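Local coordinates for protein aldehyde dehydrogenase (PDB 3K9D) that probably oxidises aldehydes or related oxo compounds, with NAD or NADP as the electron acceptor, as a two-subunit member of the aldehyde dehydrogenase family, at residues 82-87 against 413-418; 306-311 against 316-321; 74-79 against 406-411; 288-293 against 311-316. All blocks are in the same frame, centred on the assembly; numbering follows the deposited sequence.

Contact 1: 82-87 against 413-418; sequences YNYIKD and NLVPAL
The ring of Tyr84, near the end of helix 67-85, overlaps Pro416 at its CG end and Val415 at its hydroxyl end. Pro416 approaches over one face of the ring: its CD lies 4.0 Å from the centroid of the Tyr84 ring and 26° off the ring normal, a CH-pi contact. That carbon is displaced toward the root of the ring, with Tyr84 CG only 3.6 Å from Pro416 CD, while Pro416 CG leans on Tyr84 CB at 3.7 Å. Val415 takes the far end with both of its methyls. Its CG1 meets the ring obliquely, 3.6 Å from Tyr84 CE2, and Val415 CG2 comes equally close to Tyr84 OH. Tyr84 can span the two residues because its CG stands anti to the backbone N (chi1 161°), which carries the ring away from the helix and across the passing chain. Neighbouring residues tie both segments into the fold: Ile85 O accepts a hydrogen bond from Lys134 of helix 121-134, Val415 O accepts one from Asn433, and Pro416 also packs on Phe76, two turns earlier in helix 67-85. Segment 413-418 belongs to the return of the chain from helix 403-407 to strand 440-447, and beside this contact it reaches the dimer interface, where Asn413 ND2 donates to Lys100 O of the second subunit. The contact is largely apolar, the phenol oxygen meeting only the valine methyls across it, so the fit rests on shape and dispersion, with the CH-pi contact probably adding a weak attraction between the proline CD and the ring face.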
loop_
_atom_site.group_PDB
_atom_site.type_symbol
_atom_site.label_atom_id
_atom_site.label_comp_id
_atom_site.label_asym_id
_atom_site.label_seq_id
_atom_site.Cartn_x
_atom_site.Cartn_y
_atom_site.Cartn_z
ATOM N N TYR A 82 -20.956 7.930 5.638
ATOM C CA TYR A 82 -21.621 8.656 4.564
ATOM C C TYR A 82 -21.373 10.166 4.594
ATOM O O TYR A 82 -21.029 10.750 3.572
ATOM C CB TYR A 82 -23.133 8.359 4.515
ATOM C CG TYR A 82 -23.818 9.128 3.423
ATOM C CD1 TYR A 82 -23.576 8.816 2.085
ATOM C CD2 TYR A 82 -24.659 10.201 3.712
ATOM C CE1 TYR A 82 -24.162 9.536 1.063
ATOM C CE2 TYR A 82 -25.253 10.936 2.685
ATOM C CZ TYR A 82 -24.999 10.592 1.361
ATOM O OH TYR A 82 -25.570 11.295 0.321
ATOM N N ASN A 83 -21.530 10.793 5.759
ATOM C CA ASN A 83 -21.299 12.238 5.867
ATOM C C ASN A 83 -19.846 12.658 5.600
ATOM O O ASN A 83 -19.608 13.761 5.119
ATOM C CB ASN A 83 -21.786 12.785 7.214
ATOM C CG ASN A 83 -23.245 13.214 7.182
ATOM O OD1 ASN A 83 -23.858 13.359 6.113
ATOM N ND2 ASN A 83 -23.810 13.430 8.361
ATOM N N TYR A 84 -18.890 11.778 5.907
ATOM C CA TYR A 84 -17.486 12.013 5.551
ATOM C C TYR A 84 -17.222 11.849 4.039
ATOM O O TYR A 84 -16.422 12.598 3.462
ATOM C CB TYR A 84 -16.545 11.121 6.385
ATOM C CG TYR A 84 -15.153 10.956 5.795
ATOM C CD1 TYR A 84 -14.211 11.984 5.862
ATOM C CD2 TYR A 84 -14.786 9.769 5.168
ATOM C CE1 TYR A 84 -12.935 11.832 5.305
ATOM C CE2 TYR A 84 -13.528 9.608 4.600
ATOM C CZ TYR A 84 -12.605 10.638 4.674
ATOM O OH TYR A 84 -11.354 10.465 4.115
ATOM N N ILE A 85 -17.900 10.891 3.402
ATOM C CA ILE A 85 -17.608 10.545 1.996
ATOM C C ILE A 85 -18.469 11.229 0.927
ATOM O O ILE A 85 -18.042 11.323 -0.220
ATOM C CB ILE A 85 -17.561 8.986 1.725
ATOM C CG1 ILE A 85 -18.962 8.351 1.687
ATOM C CG2 ILE A 85 -16.657 8.284 2.706
ATOM C CD1 ILE A 85 -18.959 6.848 1.419
ATOM N N LYS A 86 -19.658 11.716 1.292
ATOM C CA LYS A 86 -20.626 12.225 0.300
ATOM C C LYS A 86 -20.124 13.300 -0.701
ATOM O O LYS A 86 -20.521 13.295 -1.867
ATOM C CB LYS A 86 -21.932 12.677 0.984
ATOM C CG LYS A 86 -21.867 13.946 1.827
ATOM C CD LYS A 86 -23.284 14.368 2.245
ATOM C CE LYS A 86 -23.366 15.852 2.612
ATOM N NZ LYS A 86 -22.576 16.208 3.832
ATOM N N ASP A 87 -19.254 14.207 -0.255
ATOM C CA ASP A 87 -18.806 15.312 -1.110
ATOM C C ASP A 87 -17.373 15.150 -1.644
ATOM O O ASP A 87 -16.859 16.027 -2.349
ATOM C CB ASP A 87 -18.976 16.655 -0.391
ATOM C CG ASP A 87 -20.439 17.018 -0.163
ATOM O OD1 ASP A 87 -21.279 16.703 -1.031
ATOM O OD2 ASP A 87 -20.746 17.629 0.878
ATOM N N ASN A 413 -12.025 13.787 15.196
ATOM C CA ASN A 413 -12.008 14.093 13.802
ATOM C C ASN A 413 -11.117 13.238 12.890
ATOM O O ASN A 413 -10.833 13.618 11.806
ATOM C CB ASN A 413 -11.825 15.581 13.557
ATOM C CG ASN A 413 -13.012 16.422 14.024
ATOM O OD1 ASN A 413 -14.132 16.064 13.871
ATOM N ND2 ASN A 413 -12.721 17.533 14.619
ATOM N N LEU A 414 -10.701 12.079 13.349
ATOM C CA LEU A 414 -10.036 11.095 12.486
ATOM C C LEU A 414 -11.004 10.621 11.406
ATOM O O LEU A 414 -12.229 10.794 11.528
ATOM C CB LEU A 414 -9.543 9.889 13.288
ATOM C CG LEU A 414 -8.412 10.027 14.310
ATOM C CD1 LEU A 414 -8.085 8.672 14.909
ATOM C CD2 LEU A 414 -7.145 10.653 13.692
ATOM N N VAL A 415 -10.463 10.035 10.341
ATOM C CA VAL A 415 -11.313 9.482 9.294
ATOM C C VAL A 415 -12.213 8.396 9.909
ATOM O O VAL A 415 -11.711 7.490 10.569
ATOM C CB VAL A 415 -10.490 8.978 8.069
ATOM C CG1 VAL A 415 -11.376 8.198 7.108
ATOM C CG2 VAL A 415 -9.847 10.163 7.326
ATOM N N PRO A 416 -13.550 8.526 9.734
ATOM C CA PRO A 416 -14.480 7.523 10.261
ATOM C C PRO A 416 -14.308 6.183 9.553
ATOM O O PRO A 416 -14.531 6.093 8.338
ATOM C CB PRO A 416 -15.867 8.112 9.959
ATOM C CG PRO A 416 -15.643 9.505 9.556
ATOM C CD PRO A 416 -14.257 9.615 9.035
ATOM N N ALA A 417 -13.924 5.157 10.318
ATOM C CA ALA A 417 -13.567 3.860 9.757
ATOM C C ALA A 417 -13.640 2.727 10.761
ATOM O O ALA A 417 -13.422 2.911 11.964
ATOM C CB ALA A 417 -12.156 3.905 9.128
ATOM N N LEU A 418 -13.905 1.536 10.241
ATOM C CA LEU A 418 -13.860 0.336 11.049
ATOM C C LEU A 418 -12.721 -0.587 10.621
ATOM O O LEU A 418 -12.544 -1.665 11.189
ATOM C CB LEU A 418 -15.230 -0.360 11.047
ATOM C CG LEU A 418 -16.315 0.445 11.780
ATOM C CD1 LEU A 418 -17.697 0.009 11.328
ATOM C CD2 LEU A 418 -16.196 0.355 13.288
#

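Contact 2: 306-311 against 316-321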
loop_
_atom_site.group_PDB
_atom_site.type_symbol
_atom_site.label_atom_id
_atom_site.label_comp_id
_atom_site.label_asym_id
_atom_site.label_seq_id
_atom_site.Cartn_x
_atom_site.Cartn_y
_atom_site.Cartn_z
ATOM N N SER A 306 -20.337 -9.995 29.062
ATOM C CA SER A 306 -20.521 -9.175 30.243
ATOM C C SER A 306 -19.539 -9.537 31.370
ATOM O O SER A 306 -18.985 -10.642 31.401
ATOM C CB SER A 306 -21.942 -9.343 30.747
ATOM O OG SER A 306 -22.066 -10.588 31.402
ATOM N N VAL A 307 -19.353 -8.592 32.284
ATOM C CA VAL A 307 -18.556 -8.779 33.505
ATOM C C VAL A 307 -19.009 -9.996 34.301
ATOM O O VAL A 307 -18.182 -10.810 34.717
ATOM C CB VAL A 307 -18.601 -7.510 34.384
ATOM C CG1 VAL A 307 -18.118 -7.783 35.809
ATOM C CG2 VAL A 307 -17.757 -6.406 33.744
ATOM N N GLN A 308 -20.325 -10.120 34.483
ATOM C CA GLN A 308 -20.916 -11.229 35.225
ATOM C C GLN A 308 -20.631 -12.559 34.546
ATOM O O GLN A 308 -20.237 -13.500 35.212
ATOM C CB GLN A 308 -22.428 -11.025 35.409
ATOM C CG GLN A 308 -22.790 -9.934 36.412
ATOM C CD GLN A 308 -22.099 -10.126 37.746
ATOM O OE1 GLN A 308 -22.130 -11.212 38.327
ATOM N NE2 GLN A 308 -21.459 -9.076 38.231
ATOM N N HIS A 309 -20.803 -12.605 33.224
ATOM C CA HIS A 309 -20.591 -13.818 32.419
ATOM C C HIS A 309 -19.165 -14.361 32.574
ATOM O O HIS A 309 -18.967 -15.560 32.820
ATOM C CB HIS A 309 -20.895 -13.523 30.948
ATOM C CG HIS A 309 -20.786 -14.713 30.045
ATOM N ND1 HIS A 309 -21.874 -15.477 29.688
ATOM C CD2 HIS A 309 -19.724 -15.252 29.403
ATOM C CE1 HIS A 309 -21.485 -16.444 28.877
ATOM N NE2 HIS A 309 -20.183 -16.330 28.692
ATOM N N ILE A 310 -18.196 -13.455 32.437
ATOM C CA ILE A 310 -16.760 -13.738 32.579
ATOM C C ILE A 310 -16.420 -14.172 34.006
ATOM O O ILE A 310 -15.668 -15.130 34.212
ATOM C CB ILE A 310 -15.907 -12.498 32.189
ATOM C CG1 ILE A 310 -16.060 -12.178 30.701
ATOM C CG2 ILE A 310 -14.427 -12.700 32.543
ATOM C CD1 ILE A 310 -15.702 -10.749 30.338
ATOM N N ALA A 311 -17.008 -13.478 34.974
ATOM C CA ALA A 311 -16.808 -13.778 36.376
ATOM C C ALA A 311 -17.262 -15.197 36.676
ATOM O O ALA A 311 -16.553 -15.926 37.351
ATOM C CB ALA A 311 -17.539 -12.772 37.259
ATOM N N LEU A 316 -15.210 -16.430 39.573
ATOM C CA LEU A 316 -15.119 -15.252 40.430
ATOM C C LEU A 316 -16.511 -14.843 40.887
ATOM O O LEU A 316 -17.508 -15.111 40.198
ATOM C CB LEU A 316 -14.470 -14.079 39.681
ATOM C CG LEU A 316 -13.049 -14.133 39.094
ATOM C CD1 LEU A 316 -12.654 -12.734 38.656
ATOM C CD2 LEU A 316 -12.001 -14.686 40.063
ATOM N N THR A 317 -16.564 -14.204 42.054
ATOM C CA THR A 317 -17.781 -13.603 42.591
ATOM C C THR A 317 -17.537 -12.104 42.655
ATOM O O THR A 317 -16.673 -11.639 43.394
ATOM C CB THR A 317 -18.132 -14.141 44.016
ATOM O OG1 THR A 317 -18.377 -15.552 43.953
ATOM C CG2 THR A 317 -19.368 -13.451 44.556
ATOM N N VAL A 318 -18.334 -11.369 41.890
ATOM C CA VAL A 318 -18.093 -9.965 41.565
ATOM C C VAL A 318 -19.444 -9.257 41.698
ATOM O O VAL A 318 -20.443 -9.825 41.268
ATOM C CB VAL A 318 -17.559 -9.887 40.088
ATOM C CG1 VAL A 318 -17.787 -8.536 39.462
ATOM C CG2 VAL A 318 -16.082 -10.288 40.010
ATOM N N PRO A 319 -19.493 -8.030 42.297
ATOM C CA PRO A 319 -20.774 -7.303 42.440
ATOM C C PRO A 319 -21.549 -7.131 41.122
ATOM O O PRO A 319 -20.939 -6.901 40.075
ATOM C CB PRO A 319 -20.346 -5.940 42.996
ATOM C CG PRO A 319 -19.083 -6.218 43.732
ATOM C CD PRO A 319 -18.378 -7.261 42.885
ATOM N N ALA A 320 -22.877 -7.267 41.178
ATOM C CA ALA A 320 -23.751 -7.129 39.991
ATOM C C ALA A 320 -23.628 -5.821 39.179
ATOM O O ALA A 320 -23.927 -5.792 37.981
ATOM C CB ALA A 320 -25.220 -7.369 40.385
ATOM N N ASP A 321 -23.214 -4.748 39.842
ATOM C CA ASP A 321 -23.083 -3.435 39.210
ATOM C C ASP A 321 -21.665 -3.143 38.705
ATOM O O ASP A 321 -21.371 -2.017 38.304
ATOM C CB ASP A 321 -23.517 -2.334 40.182
ATOM C CG ASP A 321 -22.610 -2.226 41.393
ATOM O OD1 ASP A 321 -21.912 -3.202 41.724
ATOM O OD2 ASP A 321 -22.593 -1.153 42.018
HETATM O O HOH W 1 -21.333 -6.666 36.755
#
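Val307 and Ala311, one turn apart on helix 307-313, pack against Val318 within the beta-alpha-beta crossover that links the adjacent parallel strands 276-278 and 324-328; the chain doubles back along its own helix before entering the second strand. The tight side is apolar and buried. Val318 divides its methyls between the two helix residues, CG1 lying 3.7 Å from Val307 CG1 and CG2 lying 4.0 Å from Ala311 CB, and Leu325 of the following strand touches both valines. The reversal itself is closed by Leu316 N donating to Ala311 O. At the other end of the helix, Ser306 is the N-cap, its OG accepting from His309 N.

Toward the exposed Pro319 and Ala320 the packing gives way to polar links through Gln308. A bend in its chain (chi2 -52°) brings the amide over to the loop, where NE2 donates to Val318 O at 3.3 Å. The bond is fairly straight, 160° at the hydrogen, yet NE2 stands well above the carbonyl plane and so misses the lone pairs. A water extends this side: it accepts from Gln308 NE2 at 2.8 Å and donates weakly to Ala320 O at 3.0 Å.

Contact 3: 74-79 against 406-411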
loop_
_atom_site.group_PDB
_atom_site.type_symbol
_atom_site.label_atom_id
_atom_site.label_comp_id
_atom_site.label_asym_id
_atom_site.label_seq_id
_atom_site.Cartn_x
_atom_site.Cartn_y
_atom_site.Cartn_z
ATOM N N ASN A 74 -23.879 0.502 13.878
ATOM C CA ASN A 74 -24.585 0.489 12.608
ATOM C C ASN A 74 -24.902 1.883 12.114
ATOM O O ASN A 74 -24.798 2.141 10.912
ATOM C CB ASN A 74 -25.820 -0.397 12.684
ATOM C CG ASN A 74 -25.494 -1.855 12.452
ATOM O OD1 ASN A 74 -24.418 -2.186 11.977
ATOM N ND2 ASN A 74 -26.440 -2.736 12.756
ATOM N N VAL A 75 -25.237 2.784 13.053
ATOM C CA VAL A 75 -25.414 4.225 12.788
ATOM C C VAL A 75 -24.109 4.884 12.331
ATOM O O VAL A 75 -24.101 5.684 11.384
ATOM C CB VAL A 75 -25.992 4.987 14.048
ATOM C CG1 VAL A 75 -25.930 6.505 13.888
ATOM C CG2 VAL A 75 -27.421 4.577 14.307
ATOM N N PHE A 76 -23.029 4.573 13.038
ATOM C CA PHE A 76 -21.709 5.091 12.717
ATOM C C PHE A 76 -21.299 4.670 11.304
ATOM O O PHE A 76 -21.004 5.521 10.477
ATOM C CB PHE A 76 -20.667 4.644 13.757
ATOM C CG PHE A 76 -19.261 4.990 13.379
ATOM C CD1 PHE A 76 -18.793 6.288 13.525
ATOM C CD2 PHE A 76 -18.403 4.015 12.875
ATOM C CE1 PHE A 76 -17.501 6.616 13.151
ATOM C CE2 PHE A 76 -17.111 4.332 12.510
ATOM C CZ PHE A 76 -16.659 5.633 12.642
ATOM N N ALA A 77 -21.327 3.362 11.040
ATOM C CA ALA A 77 -20.994 2.779 9.735
ATOM C C ALA A 77 -21.809 3.309 8.554
ATOM O O ALA A 77 -21.313 3.345 7.425
ATOM C CB ALA A 77 -21.145 1.308 9.800
ATOM N N SER A 78 -23.061 3.682 8.810
ATOM C CA SER A 78 -23.932 4.220 7.770
ATOM C C SER A 78 -23.861 5.755 7.746
ATOM O O SER A 78 -23.223 6.321 6.853
ATOM C CB SER A 78 -25.369 3.662 7.868
ATOM O OG SER A 78 -25.978 3.929 9.123
ATOM N N LYS A 79 -24.443 6.419 8.747
ATOM C CA LYS A 79 -24.559 7.890 8.745
ATOM C C LYS A 79 -23.242 8.655 8.830
ATOM O O LYS A 79 -23.048 9.624 8.099
ATOM C CB LYS A 79 -25.523 8.380 9.838
ATOM C CG LYS A 79 -26.985 8.276 9.465
ATOM C CD LYS A 79 -27.435 9.396 8.520
ATOM C CE LYS A 79 -28.396 8.879 7.453
ATOM N NZ LYS A 79 -27.673 8.054 6.426
ATOM N N GLY A 406 -12.898 7.114 19.924
ATOM C CA GLY A 406 -11.977 8.074 19.326
ATOM C C GLY A 406 -11.149 7.481 18.195
ATOM O O GLY A 406 -10.890 8.154 17.194
ATOM N N GLY A 407 -10.765 6.212 18.347
ATOM C CA GLY A 407 -9.913 5.498 17.370
ATOM C C GLY A 407 -10.580 5.247 16.035
ATOM O O GLY A 407 -9.926 5.285 14.982
ATOM N N ILE A 408 -11.888 5.009 16.076
ATOM C CA ILE A 408 -12.684 4.851 14.862
ATOM C C ILE A 408 -13.127 6.186 14.230
ATOM O O ILE A 408 -13.661 6.195 13.135
ATOM C CB ILE A 408 -13.893 3.858 15.052
ATOM C CG1 ILE A 408 -15.037 4.472 15.874
ATOM C CG2 ILE A 408 -13.410 2.489 15.603
ATOM C CD1 ILE A 408 -16.235 3.531 16.070
ATOM N N GLY A 409 -12.906 7.303 14.919
ATOM C CA GLY A 409 -13.341 8.610 14.413
ATOM C C GLY A 409 -14.795 8.979 14.703
ATOM O O GLY A 409 -15.405 9.765 13.966
ATOM N N ALA A 410 -15.359 8.411 15.770
ATOM C CA ALA A 410 -16.736 8.727 16.163
ATOM C C ALA A 410 -16.766 9.909 17.141
ATOM O O ALA A 410 -17.611 10.791 17.027
ATOM C CB ALA A 410 -17.431 7.502 16.751
ATOM N N THR A 411 -15.829 9.923 18.088
ATOM C CA THR A 411 -15.658 11.071 18.985
ATOM C C THR A 411 -14.436 11.943 18.653
ATOM O O THR A 411 -14.204 12.960 19.316
ATOM C CB THR A 411 -15.598 10.668 20.478
ATOM O OG1 THR A 411 -14.464 9.832 20.706
ATOM C CG2 THR A 411 -16.865 9.958 20.908
#
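Phe76 pushes its ring from helix 67-85 into the turn that follows helix 403-407, its CG anti to the backbone N (chi1 172°). Ile408 covers one face with its CD1, which lies 3.9 Å from the centroid of the Phe76 ring and 18° off the normal, a CH-pi contact. Ala410 CB touches obliquely, 3.7 Å from Phe76 CD1, and Gly409 O sits at the ring edge. At the tip of the ring Phe76 CZ comes within 3.1 Å of Ile408 O.

The next shell sets this turn in place. Gly409 is the first residue to leave helical angles, in a Schellman motif with a positive phi of 84°, and its N bonds to Gly406 O; the same reversal presents the carbonyls of Ile408 and Gly409, and Ala410 CB, to the ring. Ile408 is also joined to Ala417 by a backbone hydrogen bond, while Pro416 and Leu418 add to the packing around Phe76. On the helix side Asn74 O receives both Ser78 N and Ser78 OG, where the helix widens into a pi-type turn at 76-79. Farther out, Ile455 of the second subunit packs on Ala410.

The buried aromatic thus combines apolar packing with nearby carbonyl oxygens, to which its slightly positive ring hydrogens probably offer a weak electrostatic complement.

Contact 4: 288-293 against 311-316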
loop_
_atom_site.group_PDB
_atom_site.type_symbol
_atom_site.label_atom_id
_atom_site.label_comp_id
_atom_site.label_asym_id
_atom_site.label_seq_id
_atom_site.Cartn_x
_atom_site.Cartn_y
_atom_site.Cartn_z
ATOM N N GLY A 288 -6.430 -14.625 35.217
ATOM C CA GLY A 288 -5.274 -14.751 34.322
ATOM C C GLY A 288 -5.047 -16.164 33.792
ATOM O O GLY A 288 -4.758 -16.355 32.604
ATOM N N LYS A 289 -5.180 -17.152 34.676
ATOM C CA LYS A 289 -5.120 -18.572 34.293
ATOM C C LYS A 289 -6.231 -18.945 33.304
ATOM O O LYS A 289 -5.989 -19.664 32.332
ATOM C CB LYS A 289 -5.176 -19.470 35.535
ATOM C CG LYS A 289 -3.922 -19.406 36.410
ATOM C CD LYS A 289 -4.039 -20.316 37.626
ATOM C CE LYS A 289 -2.791 -20.250 38.478
ATOM N NZ LYS A 289 -3.003 -20.831 39.837
ATOM N N PHE A 290 -7.437 -18.425 33.529
ATOM C CA PHE A 290 -8.566 -18.659 32.609
ATOM C C PHE A 290 -8.430 -17.986 31.224
ATOM O O PHE A 290 -8.732 -18.602 30.191
ATOM C CB PHE A 290 -9.893 -18.256 33.263
ATOM C CG PHE A 290 -11.085 -18.501 32.390
ATOM C CD1 PHE A 290 -11.596 -19.791 32.237
ATOM C CD2 PHE A 290 -11.682 -17.453 31.695
ATOM C CE1 PHE A 290 -12.695 -20.039 31.401
ATOM C CE2 PHE A 290 -12.783 -17.684 30.870
ATOM C CZ PHE A 290 -13.283 -18.983 30.714
ATOM N N ILE A 291 -8.004 -16.721 31.224
ATOM C CA ILE A 291 -7.807 -15.917 30.017
ATOM C C ILE A 291 -6.721 -16.485 29.072
ATOM O O ILE A 291 -6.919 -16.540 27.843
ATOM C CB ILE A 291 -7.436 -14.444 30.384
ATOM C CG1 ILE A 291 -8.638 -13.648 30.889
ATOM C CG2 ILE A 291 -6.885 -13.700 29.191
ATOM C CD1 ILE A 291 -8.245 -12.226 31.331
ATOM N N LEU A 292 -5.584 -16.898 29.638
ATOM C CA LEU A 292 -4.468 -17.388 28.830
ATOM C C LEU A 292 -4.519 -18.907 28.640
ATOM O O LEU A 292 -4.412 -19.663 29.608
ATOM C CB LEU A 292 -3.122 -16.957 29.420
ATOM C CG LEU A 292 -1.864 -17.369 28.632
ATOM C CD1 LEU A 292 -1.762 -16.640 27.295
ATOM C CD2 LEU A 292 -0.596 -17.181 29.445
ATOM N N ARG A 293 -4.694 -19.322 27.383
ATOM C CA ARG A 293 -4.722 -20.725 26.965
ATOM C C ARG A 293 -3.303 -21.327 26.964
ATOM O O ARG A 293 -2.319 -20.581 26.847
ATOM C CB ARG A 293 -5.382 -20.842 25.572
ATOM C CG ARG A 293 -6.772 -21.475 25.593
ATOM C CD ARG A 293 -7.800 -20.701 24.782
ATOM N NE ARG A 293 -8.093 -21.270 23.466
ATOM C CZ ARG A 293 -7.983 -20.600 22.320
ATOM N NH1 ARG A 293 -8.277 -21.177 21.169
ATOM N NH2 ARG A 293 -7.587 -19.338 22.322
ATOM N N ALA A 311 -17.008 -13.478 34.974
ATOM C CA ALA A 311 -16.808 -13.778 36.376
ATOM C C ALA A 311 -17.262 -15.197 36.676
ATOM O O ALA A 311 -16.553 -15.926 37.351
ATOM C CB ALA A 311 -17.539 -12.772 37.259
ATOM N N ASN A 312 -18.423 -15.584 36.142
ATOM C CA ASN A 312 -18.942 -16.937 36.285
ATOM C C ASN A 312 -18.029 -17.975 35.641
ATOM O O ASN A 312 -17.760 -19.015 36.240
ATOM C CB ASN A 312 -20.348 -17.050 35.673
ATOM C CG ASN A 312 -21.426 -16.414 36.544
ATOM O OD1 ASN A 312 -21.203 -16.107 37.725
ATOM N ND2 ASN A 312 -22.614 -16.223 35.962
ATOM N N LEU A 313 -17.563 -17.684 34.424
ATOM C CA LEU A 313 -16.646 -18.567 33.694
ATOM C C LEU A 313 -15.338 -18.816 34.463
ATOM O O LEU A 313 -14.834 -19.949 34.511
ATOM C CB LEU A 313 -16.354 -18.010 32.292
ATOM C CG LEU A 313 -17.426 -18.189 31.213
ATOM C CD1 LEU A 313 -17.059 -17.367 29.977
ATOM C CD2 LEU A 313 -17.596 -19.657 30.847
ATOM N N ALA A 314 -14.826 -17.766 35.099
ATOM C CA ALA A 314 -13.550 -17.825 35.809
ATOM C C ALA A 314 -13.723 -18.213 37.271
ATOM O O ALA A 314 -12.737 -18.322 38.011
ATOM C CB ALA A 314 -12.822 -16.491 35.698
ATOM N N GLY A 315 -14.976 -18.407 37.684
ATOM C CA GLY A 315 -15.297 -18.793 39.053
ATOM C C GLY A 315 -15.084 -17.670 40.047
ATOM O O GLY A 315 -14.797 -17.917 41.218
ATOM N N LEU A 316 -15.210 -16.430 39.573
ATOM C CA LEU A 316 -15.119 -15.252 40.430
ATOM C C LEU A 316 -16.511 -14.843 40.887
ATOM O O LEU A 316 -17.508 -15.111 40.198
ATOM C CB LEU A 316 -14.470 -14.079 39.681
ATOM C CG LEU A 316 -13.049 -14.133 39.094
ATOM C CD1 LEU A 316 -12.654 -12.734 38.656
ATOM C CD2 LEU A 316 -12.001 -14.686 40.063
#
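With Leu316 N bonded to Ala311 O at 2.6 Å, the end of helix 307-313 offers Leu313 and Ala314 to Phe290. This is a Schellman motif, with Gly315 at positive phi and a second, weak bond from Gly315 N to Asn312 O. Against it lies the last turn of helix 281-291, so the contact joins the C-terminal ends of the two helices of one beta-alpha-beta crossover. Phe290 projects its ring outward with CG anti to the backbone N (chi1 -179°). One face of that ring looks onto the Leu313-Ala314 peptide: Leu313 O lies over it, 3.8 Å from Phe290 CE1, and Ala314 CA sits above the rim.

Closer to the backbone, Phe290 CB and Ala314 CB meet at 4.2 Å, and the alanine also packs on Leu287 one turn back along helix 281-291. Outside this contact, the carbonyl O of Phe290 accepts from Asn299 ND2 and its side chain touches Ile302. Leu313 itself is exposed, and its side chain crosses the aromatic ring at a slant. Its CB makes the closest approach, 3.6 Å from Phe290 CZ, while Leu313 CD1 reaches the same ring carbon at 4.2 Å.

Contacts 1 and 3 share helix 67-85 and the chain that follows helix 403-407; they touch each other, and both neighbour the second subunit. Contact 3 is fully buried, whereas contact 1 lies at the surface, though each relies on one aromatic side chain and a CH-pi contact. Contacts 2 and 4 lie farther from the chain's centre, about 29 Å or more from contact 3 between centres. They share helix 307-313 and the residues Ala311 and Leu316, and are partly buried. Contact 2 mixes valine packing with hydrogen bonds and a water, while contact 4 sets a phenylalanine on a helix end. Neither is touched by the second subunit.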